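Local coordinates for thermophilic dibenzothiophene desulfurization enzyme C (Paenibacillus sp. A11-2, PDB 5XDC), which probably catalyses the oxygenation of dibenzothiophene to its 5-oxide and 5,5-dioxide, using reduced FMN and molecular oxygen, at residues L351-T356 against T384-D389; E34-G39 against F375-R380; S175-P178 against G182-V185; D102-P107 against G232-A237. All coordinates share one frame; numbering follows the deposited sequence. Where two conformers were deposited one is given.

Contacts 1 and 2 share helix 376-385 and touch where T356 OG1 lies 3.3 Å from W379 CA; their centres are about 15 Å apart, and both reach a second subunit. Contact 1 supplies T384, H385 and H388 to the indole pocket, whereas in contact 2 the side chain of R380 stays about 11 Å from a bound indole. Contacts 3 and 4 form a second pair, with centres about 16 Å apart and a probable hydrogen bond between I184 O and G232 N at 2.8 Å. Contact 4 lies across the chain's centre from contacts 1 and 2; its V234 side chain is about 8 Å from that of S129, which binds FMN in another structure of this protein.

Contact 1 of 4, residues L351-T356 against T384-D389; sequences LVIELT and THTLHD. With IND (indole), chain J.
A methyl group set against a hydroxyl oxygen marks this buried contact: the side chains of I353 and T386 meet tip to tip, with I353 CD1 3.6 Å from T386 OG1. The hydroxyl has its polar partners nearer home, in A382 O and the guanidinium of R383, and a chi1 of 51° places it between the backbone N and carbonyl carbon of T386. T386 CG2, the other branch, slides past V352 CG1 at 4.2 Å. V352 itself lends its carbonyl oxygen to two donors on the next helical turn, T356 N and the hydroxyl T356 OG1, the latter at 2.8 Å. In the helical C-terminal domain of the acyl-CoA dehydrogenase fold, this packing seats helix 331-363 against the type I turn H385-H388, which also lines the indole pocket. H385 CD2 comes within 3.7 Å of indole C8, and H388 CD2 lies at the same distance of 3.7 Å from indole C5. The H388 ring is held against rotation by a bond from ND1 to the anti lone pair of D389 OD1 (2.7 Å), nearly in the ring plane; D389 is tied in turn to K345 and Q252. An alanine at H388 would probably open a gap beside the indole and leave D389 without its imidazole partner. On the helix side, I353 also packs on S357 of the second subunit.

Contact 2 of 4, residues E34-G39 against F375-R380; sequences ERERAG and FDRFWR
E36 and R380 meet as a two-pronged, end-on salt bridge in which each carboxylate oxygen takes one guanidinium nitrogen. R380 NH1 reaches E36 OE1 at 3.0 Å in an almost straight bond (172°), arriving on the syn side of the carboxylate. R380 NH2 approaches E36 OE2 at 2.8 Å from above the carboxylate plane; the two flat groups are turned 33° against each other. The glutamate gets there by a folded path: its CG sits between the backbone N and carbonyl carbon (chi1 77°), and a second bend at chi2 turns the carboxylate toward the arginine. R377 runs obliquely over this bend, with its aliphatic CD 3.6 Å from E36 CG; a bend at chi3 then turns its guanidinium away from the glutamate, over one face of the F378 ring. On R380, the chain bends at chi3 and brings NE to D376 OD2, 2.8 Å away and in the guanidinium plane, one helical turn back. R377 CA lies 3.4 Å above one face of the same guanidinium, toward its rim. Gripped by two acids and also donating from NH1 to L205 O, the R380 head is fixed in rotation and would be expected to keep both carboxylates ionised. The result is a salt-bridge network E36-R380-D376 that ties helix 16-38, in the N-terminal part of the acyl-CoA dehydrogenase fold, to helix 376-385 of the C-terminal helical domain.

Contact 3 of 4, residues S175-P178 against G182-V185; sequences SRDP and GRIV
D177 OD2 is gripped by R183 NH2 in a salt bridge 3.0 Å long and takes a second, weak hydrogen bond from the hydroxyl of Y150. The arginine nitrogen does not lie in the plane of the acid: it meets OD2 from above, 47° out of the carboxylate plane, and the bond is moderately bent (151° at the hydrogen). From the arginine's side the approach is flatter, since OD2 lies close to the guanidinium plane, at its edge. The two side chains cross at about a right angle, and their planar groups stand 67° apart; with the other carboxylate oxygen, D177 OD1, 3.5 Å from the same NH2, this is a one-nitrogen grip and not a paired one. D177 OD1 instead accepts from N179 N, closing an Asx turn. Both side chains thus tie down the connection of a beta hairpin, in which antiparallel strands 167-174 and 184-190 of the acyl-CoA dehydrogenase middle domain are joined through this loop. The arginine leaves its backbone with CG anti to the carbonyl carbon, and a bend at chi3 swings its guanidinium across to the aspartate while R183 NE bonds to G180 O. Across the loop, D177 N bonds to D181 OD1. Where the strands begin to pair, R183 N bonds to the hydroxyl of T174, and R183 also packs on P231.

Contact 4 of 4, residues D102-P107 against G232-A237; sequences DLFASP and GQVTDA
The F104 ring and the Q233 amide, their planes 59° apart, slide past each other in opposite directions, bringing F104 CD1 to 3.9 Å from Q233 NE2. Further along the ring the neighbours are aliphatic and approach obliquely: F104 CZ lies 3.8 Å from V234 CG2 and 4.3 Å from A237 CB, while F104 CE1 touches V234 CA at 3.8 Å. The ring of Y100 stacks on F104, and P244 packs on it as well. With CG anti to its carbonyl carbon (chi1 -76°), F104 projects from the last turn of helix 85-104 onto the first turns of helix 233-240, whose N-cap is G232; the wedge joins the N-terminal helical part of the acyl-CoA dehydrogenase fold to the short helix that follows the beta strands. An alanine at F104 would probably open a gap between V234 and A237 on one helix and Y100 on the other. A water bridges the F104 carbonyl and the Q233 side-chain amide, donating to F104 O at 2.6 Å and accepting from Q233 NE2 at 3.0 Å. The extended Q233 chain reaches that water with its nitrogen while Q233 OE1 accepts from T230 N, which fixes the turn of the amide.

Contact 1 of 4, residues L351-T356 against T384-D389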
loop_
_atom_site.group_PDB
_atom_site.type_symbol
_atom_site.label_atom_id
_atom_site.label_comp_id
_atom_site.label_asym_id
_atom_site.label_seq_id
_atom_site.Cartn_x
_atom_site.Cartn_y
_atom_site.Cartn_z
ATOM N N LEU B 351 7.847 -4.250 -6.467
ATOM C CA LEU B 351 7.920 -3.133 -7.400
ATOM C C LEU B 351 7.407 -3.534 -8.778
ATOM O O LEU B 351 6.549 -2.857 -9.356
ATOM C CB LEU B 351 9.363 -2.612 -7.496
ATOM C CG LEU B 351 9.546 -1.541 -8.567
ATOM C CD1 LEU B 351 8.651 -0.351 -8.272
ATOM C CD2 LEU B 351 11.019 -1.132 -8.666
ATOM N N VAL B 352 7.920 -4.634 -9.329
ATOM C CA VAL B 352 7.580 -4.950 -10.712
ATOM C C VAL B 352 6.112 -5.341 -10.824
ATOM O O VAL B 352 5.452 -5.005 -11.810
ATOM C CB VAL B 352 8.516 -6.031 -11.292
ATOM C CG1 VAL B 352 8.264 -7.409 -10.700
ATOM C CG2 VAL B 352 8.365 -6.072 -12.812
ATOM N N ILE B 353 5.569 -6.030 -9.815
ATOM C CA ILE B 353 4.175 -6.463 -9.892
ATOM C C ILE B 353 3.233 -5.258 -9.799
ATOM O O ILE B 353 2.231 -5.187 -10.521
ATOM C CB ILE B 353 3.882 -7.518 -8.806
ATOM C CG1 ILE B 353 4.643 -8.828 -9.083
ATOM C CG2 ILE B 353 2.382 -7.805 -8.680
ATOM C CD1 ILE B 353 4.327 -9.492 -10.420
ATOM N N GLU B 354 3.552 -4.282 -8.939
ATOM C CA GLU B 354 2.727 -3.076 -8.824
ATOM C C GLU B 354 2.830 -2.222 -10.079
ATOM O O GLU B 354 1.819 -1.785 -10.636
ATOM C CB GLU B 354 3.156 -2.250 -7.601
ATOM C CG GLU B 354 2.849 -2.899 -6.290
ATOM C CD GLU B 354 3.265 -2.048 -5.093
ATOM O OE1 GLU B 354 3.817 -0.945 -5.301
ATOM O OE2 GLU B 354 3.037 -2.489 -3.943
ATOM N N LEU B 355 4.056 -1.985 -10.542
ATOM C CA LEU B 355 4.321 -1.049 -11.627
ATOM C C LEU B 355 3.717 -1.518 -12.950
ATOM O O LEU B 355 3.121 -0.722 -13.692
ATOM C CB LEU B 355 5.838 -0.892 -11.719
ATOM C CG LEU B 355 6.578 -0.136 -12.792
ATOM C CD1 LEU B 355 7.999 0.123 -12.238
ATOM C CD2 LEU B 355 6.628 -0.932 -14.086
ATOM N N THR B 356 3.860 -2.798 -13.269
ATOM C CA THR B 356 3.417 -3.267 -14.573
ATOM C C THR B 356 1.904 -3.226 -14.704
ATOM O O THR B 356 1.395 -3.182 -15.831
ATOM C CB THR B 356 3.937 -4.682 -14.853
ATOM O OG1 THR B 356 3.553 -5.576 -13.806
ATOM C CG2 THR B 356 5.453 -4.669 -14.991
ATOM N N THR B 384 4.345 -14.148 -13.926
ATOM C CA THR B 384 4.705 -15.559 -14.052
ATOM C C THR B 384 5.950 -15.891 -13.234
ATOM O O THR B 384 5.922 -16.769 -12.364
ATOM C CB THR B 384 4.909 -15.908 -15.533
ATOM O OG1 THR B 384 3.684 -15.719 -16.259
ATOM C CG2 THR B 384 5.335 -17.362 -15.721
ATOM N N HIS B 385 7.069 -15.216 -13.499
ATOM C CA HIS B 385 8.294 -15.713 -12.899
ATOM C C HIS B 385 8.423 -15.377 -11.418
ATOM O O HIS B 385 9.089 -16.122 -10.691
ATOM C CB HIS B 385 9.532 -15.214 -13.626
ATOM C CG HIS B 385 10.728 -16.020 -13.258
ATOM N ND1 HIS B 385 11.600 -15.621 -12.271
ATOM C CD2 HIS B 385 11.110 -17.271 -13.620
ATOM C CE1 HIS B 385 12.516 -16.560 -12.095
ATOM N NE2 HIS B 385 12.240 -17.573 -12.897
ATOM N N THR B 386 7.815 -14.284 -10.939
ATOM C CA THR B 386 7.908 -13.962 -9.519
ATOM C C THR B 386 7.337 -15.070 -8.636
ATOM O O THR B 386 7.594 -15.078 -7.425
ATOM C CB THR B 386 7.180 -12.642 -9.188
ATOM O OG1 THR B 386 5.845 -12.670 -9.715
ATOM C CG2 THR B 386 7.923 -11.425 -9.710
ATOM N N LEU B 387 6.557 -15.996 -9.211
ATOM C CA LEU B 387 5.991 -17.128 -8.497
ATOM C C LEU B 387 6.954 -18.299 -8.382
ATOM O O LEU B 387 6.597 -19.314 -7.770
ATOM C CB LEU B 387 4.717 -17.596 -9.201
ATOM C CG LEU B 387 3.649 -16.513 -9.360
ATOM C CD1 LEU B 387 2.538 -16.989 -10.276
ATOM C CD2 LEU B 387 3.080 -16.120 -8.010
ATOM N N HIS B 388 8.158 -18.181 -8.951
ATOM C CA HIS B 388 9.131 -19.271 -8.904
ATOM C C HIS B 388 9.219 -19.879 -7.511
ATOM O O HIS B 388 9.197 -21.108 -7.346
ATOM C CB HIS B 388 10.494 -18.743 -9.362
ATOM C CG HIS B 388 11.597 -19.743 -9.254
ATOM N ND1 HIS B 388 12.285 -19.965 -8.080
ATOM C CD2 HIS B 388 12.139 -20.569 -10.178
ATOM C CE1 HIS B 388 13.207 -20.892 -8.288
ATOM N NE2 HIS B 388 13.144 -21.267 -9.554
ATOM N N ASP B 389 9.355 -19.033 -6.497
ATOM C CA ASP B 389 9.276 -19.452 -5.114
ATOM C C ASP B 389 8.613 -18.315 -4.352
ATOM O O ASP B 389 8.715 -17.155 -4.763
ATOM C CB ASP B 389 10.656 -19.802 -4.527
ATOM C CG ASP B 389 11.672 -18.699 -4.702
ATOM O OD1 ASP B 389 12.335 -18.634 -5.771
ATOM O OD2 ASP B 389 11.800 -17.904 -3.761
HETATM N N1 IND J . 8.782 -19.408 -15.883
HETATM C C2 IND J . 9.808 -19.974 -16.511
HETATM C C3 IND J . 10.284 -20.757 -15.620
HETATM C C4 IND J . 9.948 -21.501 -13.262
HETATM C C5 IND J . 9.104 -21.273 -12.171
HETATM C C6 IND J . 8.039 -20.353 -12.268
HETATM C C7 IND J . 7.822 -19.662 -13.456
HETATM C C8 IND J . 8.648 -19.883 -14.540
HETATM C C9 IND J . 9.735 -20.818 -14.432
#

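Contact 2 of 4, residues E34-G39 against F375-R380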
loop_
_atom_site.group_PDB
_atom_site.type_symbol
_atom_site.label_atom_id
_atom_site.label_comp_id
_atom_site.label_asym_id
_atom_site.label_seq_id
_atom_site.Cartn_x
_atom_site.Cartn_y
_atom_site.Cartn_z
ATOM N N GLU B 34 5.837 -9.794 -31.454
ATOM C CA GLU B 34 5.359 -10.878 -32.308
ATOM C C GLU B 34 5.912 -12.233 -31.862
ATOM O O GLU B 34 5.196 -13.244 -31.877
ATOM C CB GLU B 34 5.737 -10.593 -33.767
ATOM N N ARG B 35 7.183 -12.279 -31.453
ATOM C CA ARG B 35 7.780 -13.557 -31.076
ATOM C C ARG B 35 7.128 -14.155 -29.838
ATOM O O ARG B 35 6.886 -15.366 -29.778
ATOM C CB ARG B 35 9.279 -13.402 -30.846
ATOM C CG ARG B 35 10.083 -13.327 -32.128
ATOM C CD ARG B 35 11.571 -13.384 -31.835
ATOM N NE ARG B 35 12.041 -12.179 -31.139
ATOM C CZ ARG B 35 12.283 -12.084 -29.833
ATOM N NH1 ARG B 35 12.135 -13.117 -29.027
ATOM N NH2 ARG B 35 12.723 -10.937 -29.332
ATOM N N GLU B 36 6.862 -13.348 -28.817
ATOM C CA GLU B 36 6.407 -13.963 -27.576
ATOM C C GLU B 36 4.973 -14.468 -27.705
ATOM O O GLU B 36 4.594 -15.417 -27.015
ATOM C CB GLU B 36 6.563 -12.998 -26.401
ATOM C CG GLU B 36 5.540 -11.932 -26.329
ATOM C CD GLU B 36 4.335 -12.282 -25.441
ATOM O OE1 GLU B 36 4.450 -12.998 -24.403
ATOM O OE2 GLU B 36 3.247 -11.825 -25.813
ATOM N N ARG B 37 4.176 -13.884 -28.606
ATOM C CA ARG B 37 2.844 -14.431 -28.871
ATOM C C ARG B 37 2.921 -15.886 -29.302
ATOM O O ARG B 37 2.123 -16.725 -28.856
ATOM C CB ARG B 37 2.138 -13.620 -29.961
ATOM C CG ARG B 37 1.713 -12.212 -29.568
ATOM C CD ARG B 37 0.684 -11.643 -30.569
ATOM N NE ARG B 37 1.293 -11.120 -31.795
ATOM C CZ ARG B 37 1.409 -9.828 -32.111
ATOM N NH1 ARG B 37 0.961 -8.871 -31.303
ATOM N NH2 ARG B 37 1.981 -9.484 -33.260
ATOM N N ALA B 38 3.873 -16.205 -30.179
ATOM C CA ALA B 38 3.996 -17.546 -30.722
ATOM C C ALA B 38 4.509 -18.550 -29.703
ATOM O O ALA B 38 4.245 -19.746 -29.848
ATOM C CB ALA B 38 4.930 -17.527 -31.934
ATOM N N GLY B 39 5.253 -18.098 -28.692
ATOM C CA GLY B 39 5.865 -19.024 -27.772
ATOM C C GLY B 39 6.971 -19.776 -28.486
ATOM O O GLY B 39 7.542 -19.303 -29.477
ATOM N N PHE B 375 1.319 -3.970 -23.985
ATOM C CA PHE B 375 2.036 -3.579 -22.773
ATOM C C PHE B 375 1.860 -4.597 -21.661
ATOM O O PHE B 375 2.724 -4.707 -20.780
ATOM C CB PHE B 375 1.552 -2.199 -22.322
ATOM C CG PHE B 375 2.278 -1.666 -21.119
ATOM C CD1 PHE B 375 3.481 -1.013 -21.266
ATOM C CD2 PHE B 375 1.749 -1.822 -19.849
ATOM C CE1 PHE B 375 4.149 -0.541 -20.174
ATOM C CE2 PHE B 375 2.423 -1.335 -18.754
ATOM C CZ PHE B 375 3.617 -0.699 -18.924
ATOM N N ASP B 376 0.771 -5.362 -21.695
ATOM C CA ASP B 376 0.514 -6.371 -20.684
ATOM C C ASP B 376 1.579 -7.455 -20.650
ATOM O O ASP B 376 1.612 -8.213 -19.687
ATOM C CB ASP B 376 -0.849 -7.003 -20.926
ATOM C CG ASP B 376 -0.934 -7.701 -22.245
ATOM O OD1 ASP B 376 -0.814 -7.027 -23.288
ATOM O OD2 ASP B 376 -1.148 -8.933 -22.248
ATOM N N ARG B 377 2.423 -7.551 -21.679
ATOM C CA ARG B 377 3.531 -8.504 -21.661
ATOM C C ARG B 377 4.402 -8.338 -20.424
ATOM O O ARG B 377 4.866 -9.327 -19.844
ATOM C CB ARG B 377 4.372 -8.332 -22.925
ATOM C CG ARG B 377 5.580 -9.217 -22.993
ATOM C CD ARG B 377 6.273 -9.055 -24.356
ATOM N NE ARG B 377 6.606 -7.658 -24.646
ATOM C CZ ARG B 377 7.720 -7.050 -24.268
ATOM N NH1 ARG B 377 8.656 -7.714 -23.598
ATOM N NH2 ARG B 377 7.905 -5.773 -24.566
ATOM N N PHE B 378 4.647 -7.095 -20.000
ATOM C CA PHE B 378 5.508 -6.880 -18.839
ATOM C C PHE B 378 4.894 -7.478 -17.576
ATOM O O PHE B 378 5.557 -8.220 -16.839
ATOM C CB PHE B 378 5.776 -5.385 -18.662
ATOM C CG PHE B 378 6.547 -4.761 -19.801
ATOM C CD1 PHE B 378 7.929 -4.907 -19.883
ATOM C CD2 PHE B 378 5.900 -4.002 -20.767
ATOM C CE1 PHE B 378 8.643 -4.324 -20.921
ATOM C CE2 PHE B 378 6.603 -3.412 -21.804
ATOM C CZ PHE B 378 7.979 -3.587 -21.886
ATOM N N TRP B 379 3.614 -7.196 -17.323
ATOM C CA TRP B 379 2.939 -7.806 -16.184
ATOM C C TRP B 379 2.894 -9.318 -16.330
ATOM O O TRP B 379 3.148 -10.043 -15.366
ATOM C CB TRP B 379 1.532 -7.237 -16.026
ATOM C CG TRP B 379 0.729 -7.923 -14.943
ATOM C CD1 TRP B 379 0.743 -7.643 -13.613
ATOM C CD2 TRP B 379 -0.191 -9.003 -15.112
ATOM N NE1 TRP B 379 -0.106 -8.492 -12.931
ATOM C CE2 TRP B 379 -0.693 -9.335 -13.834
ATOM C CE3 TRP B 379 -0.646 -9.721 -16.219
ATOM C CZ2 TRP B 379 -1.624 -10.339 -13.636
ATOM C CZ3 TRP B 379 -1.568 -10.730 -16.014
ATOM C CH2 TRP B 379 -2.051 -11.023 -14.737
ATOM N N ARG B 380 2.586 -9.819 -17.526
ATOM C CA ARG B 380 2.504 -11.270 -17.691
ATOM C C ARG B 380 3.847 -11.940 -17.385
ATOM O O ARG B 380 3.899 -12.961 -16.688
ATOM C CB ARG B 380 2.043 -11.621 -19.103
ATOM C CG ARG B 380 0.564 -11.353 -19.346
ATOM C CD ARG B 380 0.103 -11.954 -20.654
ATOM N NE ARG B 380 0.509 -11.175 -21.814
ATOM C CZ ARG B 380 1.491 -11.500 -22.657
ATOM N NH1 ARG B 380 2.216 -12.590 -22.475
ATOM N NH2 ARG B 380 1.764 -10.716 -23.681
#

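Contact 3 of 4, residues S175-P178 against G182-V185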
loop_
_atom_site.group_PDB
_atom_site.type_symbol
_atom_site.label_atom_id
_atom_site.label_comp_id
_atom_site.label_asym_id
_atom_site.label_seq_id
_atom_site.Cartn_x
_atom_site.Cartn_y
_atom_site.Cartn_z
ATOM N N SER B 175 18.693 -44.269 -6.571
ATOM C CA SER B 175 17.728 -45.332 -6.356
ATOM C C SER B 175 18.420 -46.668 -6.597
ATOM O O SER B 175 19.317 -46.774 -7.438
ATOM C CB SER B 175 16.526 -45.184 -7.294
ATOM O OG SER B 175 15.618 -46.260 -7.135
ATOM N N ARG B 176 17.991 -47.692 -5.856
ATOM C CA ARG B 176 18.613 -49.015 -5.942
ATOM C C ARG B 176 20.127 -48.898 -5.797
ATOM O O ARG B 176 20.894 -49.527 -6.524
ATOM C CB ARG B 176 18.230 -49.709 -7.251
ATOM C CG ARG B 176 16.727 -49.876 -7.407
ATOM C CD ARG B 176 16.333 -50.485 -8.742
ATOM N NE ARG B 176 14.887 -50.680 -8.830
ATOM C CZ ARG B 176 14.012 -49.722 -9.134
ATOM N NH1 ARG B 176 14.426 -48.483 -9.387
ATOM N NH2 ARG B 176 12.716 -50.003 -9.183
ATOM N N ASP B 177 20.555 -48.071 -4.844
ATOM C CA ASP B 177 21.952 -47.678 -4.703
ATOM C C ASP B 177 22.535 -48.276 -3.431
ATOM O O ASP B 177 22.123 -47.885 -2.326
ATOM C CB ASP B 177 22.068 -46.153 -4.675
ATOM C CG ASP B 177 23.498 -45.672 -4.790
ATOM O OD1 ASP B 177 24.420 -46.420 -4.392
ATOM O OD2 ASP B 177 23.699 -44.536 -5.276
ATOM N N PRO B 178 23.494 -49.199 -3.518
ATOM C CA PRO B 178 24.039 -49.800 -2.291
ATOM C C PRO B 178 24.739 -48.803 -1.395
ATOM O O PRO B 178 24.937 -49.091 -0.211
ATOM C CB PRO B 178 25.025 -50.852 -2.822
ATOM C CG PRO B 178 24.673 -51.051 -4.240
ATOM C CD PRO B 178 24.141 -49.745 -4.719
ATOM N N GLY B 182 18.274 -41.890 -2.276
ATOM C CA GLY B 182 17.809 -40.554 -1.959
ATOM C C GLY B 182 18.875 -39.484 -1.945
ATOM O O GLY B 182 18.620 -38.387 -1.435
ATOM N N ARG B 183 20.059 -39.761 -2.482
ATOM C CA ARG B 183 21.124 -38.778 -2.565
ATOM C C ARG B 183 21.044 -38.059 -3.901
ATOM O O ARG B 183 20.821 -38.683 -4.937
ATOM C CB ARG B 183 22.488 -39.453 -2.410
ATOM C CG ARG B 183 22.632 -40.272 -1.127
ATOM C CD ARG B 183 24.035 -40.849 -0.993
ATOM N NE ARG B 183 24.279 -41.906 -1.976
ATOM C CZ ARG B 183 25.484 -42.299 -2.379
ATOM N NH1 ARG B 183 26.577 -41.730 -1.896
ATOM N NH2 ARG B 183 25.593 -43.259 -3.281
ATOM N N ILE B 184 21.229 -36.748 -3.882
ATOM C CA ILE B 184 21.100 -35.981 -5.114
ATOM C C ILE B 184 22.375 -36.109 -5.929
ATOM O O ILE B 184 23.478 -35.870 -5.423
ATOM C CB ILE B 184 20.787 -34.507 -4.822
ATOM C CG1 ILE B 184 19.414 -34.379 -4.170
ATOM C CG2 ILE B 184 20.801 -33.722 -6.133
ATOM C CD1 ILE B 184 19.129 -32.987 -3.616
ATOM N N VAL B 185 22.237 -36.474 -7.192
ATOM C CA VAL B 185 23.354 -36.418 -8.121
ATOM C C VAL B 185 23.045 -35.368 -9.170
ATOM O O VAL B 185 21.890 -35.161 -9.572
ATOM C CB VAL B 185 23.665 -37.769 -8.796
ATOM C CG1 VAL B 185 24.176 -38.763 -7.772
ATOM C CG2 VAL B 185 22.451 -38.297 -9.514
#

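Contact 4 of 4, residues D102-P107 against G232-A237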
loop_
_atom_site.group_PDB
_atom_site.type_symbol
_atom_site.label_atom_id
_atom_site.label_comp_id
_atom_site.label_asym_id
_atom_site.label_seq_id
_atom_site.Cartn_x
_atom_site.Cartn_y
_atom_site.Cartn_z
ATOM N N ASP B 102 30.607 -24.416 -11.971
ATOM C CA ASP B 102 31.859 -23.871 -11.459
ATOM C C ASP B 102 32.063 -24.212 -9.989
ATOM O O ASP B 102 33.205 -24.405 -9.553
ATOM C CB ASP B 102 31.907 -22.365 -11.646
ATOM C CG ASP B 102 33.319 -21.825 -11.551
ATOM O OD1 ASP B 102 34.073 -22.018 -12.521
ATOM O OD2 ASP B 102 33.662 -21.231 -10.516
ATOM N N LEU B 103 30.981 -24.286 -9.207
ATOM C CA LEU B 103 31.092 -24.504 -7.775
ATOM C C LEU B 103 31.296 -25.965 -7.403
ATOM O O LEU B 103 31.746 -26.242 -6.289
ATOM C CB LEU B 103 29.837 -23.985 -7.065
ATOM C CG LEU B 103 29.679 -22.469 -7.056
ATOM C CD1 LEU B 103 28.240 -22.104 -6.660
ATOM C CD2 LEU B 103 30.690 -21.824 -6.099
ATOM N N PHE B 104 30.954 -26.901 -8.295
ATOM C CA PHE B 104 31.027 -28.324 -7.995
ATOM C C PHE B 104 31.971 -29.105 -8.900
ATOM O O PHE B 104 32.406 -30.193 -8.503
ATOM C CB PHE B 104 29.630 -28.959 -8.078
ATOM C CG PHE B 104 28.758 -28.645 -6.902
ATOM C CD1 PHE B 104 28.826 -29.405 -5.750
ATOM C CD2 PHE B 104 27.885 -27.579 -6.944
ATOM C CE1 PHE B 104 28.033 -29.115 -4.673
ATOM C CE2 PHE B 104 27.093 -27.275 -5.858
ATOM C CZ PHE B 104 27.162 -28.048 -4.728
ATOM N N ALA B 105 32.305 -28.591 -10.079
ATOM C CA ALA B 105 33.169 -29.320 -10.998
ATOM C C ALA B 105 34.601 -29.348 -10.480
ATOM O O ALA B 105 35.043 -28.460 -9.748
ATOM C CB ALA B 105 33.130 -28.689 -12.386
ATOM N N SER B 106 35.323 -30.398 -10.854
ATOM C CA SER B 106 36.734 -30.479 -10.537
ATOM C C SER B 106 37.533 -29.537 -11.432
ATOM O O SER B 106 37.087 -29.161 -12.520
ATOM C CB SER B 106 37.234 -31.904 -10.734
ATOM O OG SER B 106 37.313 -32.189 -12.113
ATOM N N PRO B 107 38.745 -29.160 -11.009
ATOM C CA PRO B 107 39.609 -28.398 -11.920
ATOM C C PRO B 107 39.838 -29.104 -13.243
ATOM O O PRO B 107 39.869 -28.454 -14.293
ATOM C CB PRO B 107 40.908 -28.239 -11.111
ATOM C CG PRO B 107 40.481 -28.339 -9.704
ATOM C CD PRO B 107 39.361 -29.335 -9.687
ATOM N N GLY B 232 24.874 -36.613 -3.169
ATOM C CA GLY B 232 24.583 -35.943 -1.925
ATOM C C GLY B 232 25.510 -34.797 -1.571
ATOM O O GLY B 232 25.286 -34.140 -0.549
ATOM N N GLN B 233 26.535 -34.521 -2.378
ATOM C CA GLN B 233 27.467 -33.453 -2.029
ATOM C C GLN B 233 26.782 -32.094 -1.982
ATOM O O GLN B 233 27.162 -31.239 -1.176
ATOM C CB GLN B 233 28.629 -33.397 -3.016
ATOM C CG GLN B 233 29.712 -32.385 -2.615
ATOM C CD GLN B 233 30.882 -32.370 -3.576
ATOM O OE1 GLN B 233 31.170 -33.368 -4.231
ATOM N NE2 GLN B 233 31.552 -31.225 -3.679
ATOM N N VAL B 234 25.779 -31.870 -2.828
ATOM C CA VAL B 234 25.107 -30.575 -2.792
ATOM C C VAL B 234 24.345 -30.422 -1.480
ATOM O O VAL B 234 24.312 -29.338 -0.885
ATOM C CB VAL B 234 24.199 -30.412 -4.023
ATOM C CG1 VAL B 234 23.110 -31.481 -4.063
ATOM C CG2 VAL B 234 23.594 -29.024 -4.054
ATOM N N THR B 235 23.729 -31.503 -1.007
ATOM C CA THR B 235 23.055 -31.469 0.287
ATOM C C THR B 235 24.052 -31.193 1.405
ATOM O O THR B 235 23.772 -30.411 2.320
ATOM C CB THR B 235 22.324 -32.792 0.515
ATOM O OG1 THR B 235 21.396 -33.020 -0.550
ATOM C CG2 THR B 235 21.566 -32.780 1.826
ATOM N N ASP B 236 25.233 -31.816 1.343
ATOM C CA ASP B 236 26.253 -31.557 2.349
ATOM C C ASP B 236 26.722 -30.107 2.306
ATOM O O ASP B 236 26.936 -29.485 3.352
ATOM C CB ASP B 236 27.436 -32.501 2.143
ATOM C CG ASP B 236 27.062 -33.960 2.333
ATOM O OD1 ASP B 236 26.046 -34.242 2.997
ATOM O OD2 ASP B 236 27.796 -34.825 1.813
ATOM N N ALA B 237 26.905 -29.556 1.105
ATOM C CA ALA B 237 27.335 -28.165 0.988
ATOM C C ALA B 237 26.276 -27.226 1.545
ATOM O O ALA B 237 26.602 -26.249 2.226
ATOM C CB ALA B 237 27.637 -27.820 -0.471
HETATM O O HOH W 1 33.272 -30.631 -6.050
#